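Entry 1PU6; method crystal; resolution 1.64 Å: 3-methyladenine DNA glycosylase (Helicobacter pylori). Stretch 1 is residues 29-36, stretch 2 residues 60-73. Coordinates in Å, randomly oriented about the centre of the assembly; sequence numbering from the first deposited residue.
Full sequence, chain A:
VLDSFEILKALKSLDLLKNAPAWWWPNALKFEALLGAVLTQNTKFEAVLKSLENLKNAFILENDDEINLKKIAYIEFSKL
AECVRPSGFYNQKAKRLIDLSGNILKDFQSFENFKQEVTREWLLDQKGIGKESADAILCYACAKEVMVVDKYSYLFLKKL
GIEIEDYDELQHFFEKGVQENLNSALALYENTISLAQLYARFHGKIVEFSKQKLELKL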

# COMPACT_ATOMS: atom_id res chain seq x y z
N LEU A 29 1.74 1.79 8.92
CA LEU A 29 1.44 0.96 10.11
C LEU A 29 0.31 1.53 10.95
O LEU A 29 0.11 1.09 12.12
CB LEU A 29 2.68 0.64 10.97
CG LEU A 29 3.90 0.10 10.19
CD1 LEU A 29 5.03 -0.35 11.11
CD2 LEU A 29 3.55 -1.05 9.22
N LYS A 30 -0.44 2.48 10.38
CA LYS A 30 -1.60 3.11 11.02
C LYS A 30 -2.83 2.89 10.17
O LYS A 30 -2.74 2.49 9.01
CB LYS A 30 -1.36 4.64 11.19
CG LYS A 30 -0.21 4.96 12.14
CD LYS A 30 0.20 6.46 12.05
N PHE A 31 -4.00 3.15 10.74
CA PHE A 31 -5.24 2.95 9.98
C PHE A 31 -5.27 3.85 8.73
O PHE A 31 -5.83 3.48 7.69
CB PHE A 31 -6.42 3.22 10.91
CG PHE A 31 -7.76 2.97 10.28
CD1 PHE A 31 -8.62 4.03 10.06
CD2 PHE A 31 -8.18 1.67 9.96
CE1 PHE A 31 -9.88 3.81 9.47
CE2 PHE A 31 -9.42 1.46 9.38
CZ PHE A 31 -10.29 2.51 9.18
N GLU A 32 -4.73 5.06 8.81
CA GLU A 32 -4.63 5.97 7.65
C GLU A 32 -3.97 5.31 6.44
O GLU A 32 -4.36 5.59 5.29
CB GLU A 32 -3.82 7.24 8.06
CG GLU A 32 -3.56 8.23 6.93
CD GLU A 32 -2.81 9.46 7.41
OE1 GLU A 32 -2.07 10.03 6.58
OE2 GLU A 32 -2.97 9.83 8.62
N ALA A 33 -2.97 4.45 6.69
CA ALA A 33 -2.32 3.70 5.59
C ALA A 33 -3.33 2.74 4.93
O ALA A 33 -3.37 2.62 3.69
CB ALA A 33 -1.05 2.93 6.09
N LEU A 34 -4.14 2.00 5.73
CA LEU A 34 -5.20 1.16 5.14
C LEU A 34 -6.17 2.05 4.31
O LEU A 34 -6.51 1.69 3.16
CB LEU A 34 -5.97 0.42 6.28
CG LEU A 34 -7.14 -0.45 5.79
CD1 LEU A 34 -7.38 -1.54 6.86
CD2 LEU A 34 -8.41 0.42 5.68
N LEU A 35 -6.58 3.21 4.84
CA LEU A 35 -7.51 4.04 4.06
C LEU A 35 -6.90 4.49 2.72
O LEU A 35 -7.55 4.45 1.66
CB LEU A 35 -7.94 5.33 4.81
CG LEU A 35 -8.72 5.05 6.08
CD1 LEU A 35 -9.00 6.40 6.72
CD2 LEU A 35 -10.07 4.34 5.77
N GLY A 36 -5.65 4.94 2.74
CA GLY A 36 -5.04 5.36 1.49
C GLY A 36 -4.83 4.23 0.51
O GLY A 36 -4.92 4.45 -0.70
N ILE A 60 -13.22 13.11 11.19
CA ILE A 60 -13.56 11.71 11.04
C ILE A 60 -12.35 10.84 11.40
O ILE A 60 -12.47 9.75 12.05
CB ILE A 60 -14.03 11.47 9.62
CG1 ILE A 60 -15.34 12.25 9.36
CG2 ILE A 60 -14.24 9.96 9.39
CD1 ILE A 60 -15.65 12.49 7.83
N LEU A 61 -11.17 11.28 10.96
CA LEU A 61 -9.90 10.60 11.24
C LEU A 61 -9.13 11.46 12.26
O LEU A 61 -8.83 12.63 11.94
CB LEU A 61 -9.14 10.49 9.91
CG LEU A 61 -7.75 9.83 9.66
CD1 LEU A 61 -7.62 8.39 10.13
CD2 LEU A 61 -7.43 9.85 8.16
N GLU A 62 -8.85 10.91 13.45
CA GLU A 62 -8.14 11.58 14.56
C GLU A 62 -7.04 10.62 15.09
O GLU A 62 -6.51 9.84 14.29
CB GLU A 62 -9.11 12.04 15.66
CG GLU A 62 -9.83 13.33 15.30
CD GLU A 62 -10.35 14.14 16.52
OE1 GLU A 62 -11.37 13.73 17.09
OE2 GLU A 62 -9.74 15.19 16.90
N ASN A 63 -6.69 10.65 16.38
CA ASN A 63 -5.46 9.96 16.83
C ASN A 63 -5.53 8.54 17.38
O ASN A 63 -4.48 7.91 17.70
CB ASN A 63 -4.74 10.84 17.84
CG ASN A 63 -4.35 12.16 17.26
OD1 ASN A 63 -3.86 12.23 16.12
ND2 ASN A 63 -4.58 13.22 18.02
N ASP A 64 -6.74 8.00 17.52
CA ASP A 64 -6.86 6.68 18.14
C ASP A 64 -7.38 5.76 17.06
O ASP A 64 -8.49 5.97 16.59
CB ASP A 64 -7.88 6.77 19.26
CG ASP A 64 -8.19 5.42 19.90
OD1 ASP A 64 -8.40 5.42 21.15
OD2 ASP A 64 -8.26 4.33 19.25
N ASP A 65 -6.59 4.75 16.64
CA ASP A 65 -7.00 3.97 15.47
C ASP A 65 -8.17 3.04 15.72
O ASP A 65 -8.87 2.66 14.76
CB ASP A 65 -5.81 3.16 14.93
CG ASP A 65 -4.97 3.99 13.96
OD1 ASP A 65 -3.89 3.49 13.54
OD2 ASP A 65 -5.34 5.15 13.58
N GLU A 66 -8.39 2.61 16.98
CA GLU A 66 -9.57 1.80 17.24
C GLU A 66 -10.84 2.64 17.07
O GLU A 66 -11.85 2.14 16.50
CB GLU A 66 -9.53 1.11 18.64
CG GLU A 66 -8.33 0.14 18.77
CD GLU A 66 -8.28 -1.07 17.77
OE1 GLU A 66 -7.18 -1.73 17.71
OE2 GLU A 66 -9.29 -1.35 17.05
N ILE A 67 -10.80 3.91 17.49
CA ILE A 67 -11.92 4.81 17.22
C ILE A 67 -12.04 5.15 15.73
O ILE A 67 -13.18 5.21 15.21
CB ILE A 67 -11.81 6.09 18.09
CG1 ILE A 67 -12.03 5.73 19.56
CG2 ILE A 67 -12.88 7.14 17.70
CD1 ILE A 67 -11.79 6.89 20.49
N ASN A 68 -10.92 5.37 15.05
CA ASN A 68 -10.97 5.64 13.60
C ASN A 68 -11.67 4.52 12.82
O ASN A 68 -12.43 4.80 11.88
CB ASN A 68 -9.53 5.81 13.05
CG ASN A 68 -8.86 7.13 13.48
OD1 ASN A 68 -7.59 7.23 13.48
ND2 ASN A 68 -9.63 8.11 13.82
N LEU A 69 -11.39 3.26 13.19
CA LEU A 69 -11.99 2.11 12.50
C LEU A 69 -13.52 2.15 12.70
O LEU A 69 -14.31 1.95 11.75
CB LEU A 69 -11.37 0.80 13.05
CG LEU A 69 -12.02 -0.52 12.61
CD1 LEU A 69 -12.00 -0.70 11.07
CD2 LEU A 69 -11.31 -1.71 13.32
N LYS A 70 -13.95 2.37 13.93
CA LYS A 70 -15.38 2.43 14.19
C LYS A 70 -16.04 3.64 13.49
O LYS A 70 -17.18 3.53 13.04
CB LYS A 70 -15.65 2.44 15.71
CG LYS A 70 -15.29 1.11 16.36
CD LYS A 70 -15.77 1.07 17.82
CE LYS A 70 -15.52 -0.30 18.45
NZ LYS A 70 -14.09 -0.55 18.75
N LYS A 71 -15.36 4.79 13.40
CA LYS A 71 -15.98 5.94 12.73
C LYS A 71 -16.25 5.64 11.25
O LYS A 71 -17.28 6.06 10.74
CB LYS A 71 -15.03 7.13 12.80
CG LYS A 71 -14.93 7.72 14.19
CD LYS A 71 -16.11 8.67 14.38
CE LYS A 71 -15.93 10.01 13.64
N ILE A 72 -15.35 4.95 10.56
CA ILE A 72 -15.62 4.63 9.18
C ILE A 72 -16.68 3.55 9.04
O ILE A 72 -17.53 3.61 8.12
CB ILE A 72 -14.31 4.20 8.44
CG1 ILE A 72 -13.33 5.39 8.48
CG2 ILE A 72 -14.62 3.73 6.97
CD1 ILE A 72 -13.80 6.69 7.76
N ALA A 73 -16.68 2.58 9.94
CA ALA A 73 -17.69 1.50 9.83
C ALA A 73 -19.10 2.04 9.99
O ALA A 73 -20.05 1.51 9.36
CB ALA A 73 -17.45 0.37 10.91
O HOH W 1 -4.44 6.44 11.33

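The polar link between the two stretches lies where their helices begin. Asp65, in the first turn of helix 65-73, directs its carboxylate at the start of helix 31-36, whose first amides have no preceding turn to supply acceptors. Its OD1 accepts a hydrogen bond from Phe31 N (2.8 Å, N-H...O angle 159°). The other oxygen works through water 1, which donates to Asp65 OD2 (2.7 Å) and accepts from Glu32 N (2.9 Å). A short acidic side chain with two acceptors thus serves two successive backbone amides. Asp64 caps its own helix instead, its OD2 accepting from Ile67 N at 3.1 Å and weakly from Glu66 N at 2.9 Å.

The apolar contact centres on Phe31, which is buried and inserts as a knob among Asp65, Asn68, Leu69 and Ile72. With chi1 t, its flat ring lies against the helix, and Leu69 CA sits over one face, 4.1 Å from the ring centroid, in a CH-pi contact. Ile72 CG1 meets the ring near its plane, 3.9 Å from Phe31 CE1, while Leu69 CD1 packs 3.8 Å from Phe31 CE2. One turn on, Leu35 extends this surface: its branched end reaches both Leu61 (CD1 to CD2, 4.1 Å) and Ile72 (CD2 to CG1, 4.4 Å). Altogether about 400 Å² is buried, with Phe31 contributing the largest share.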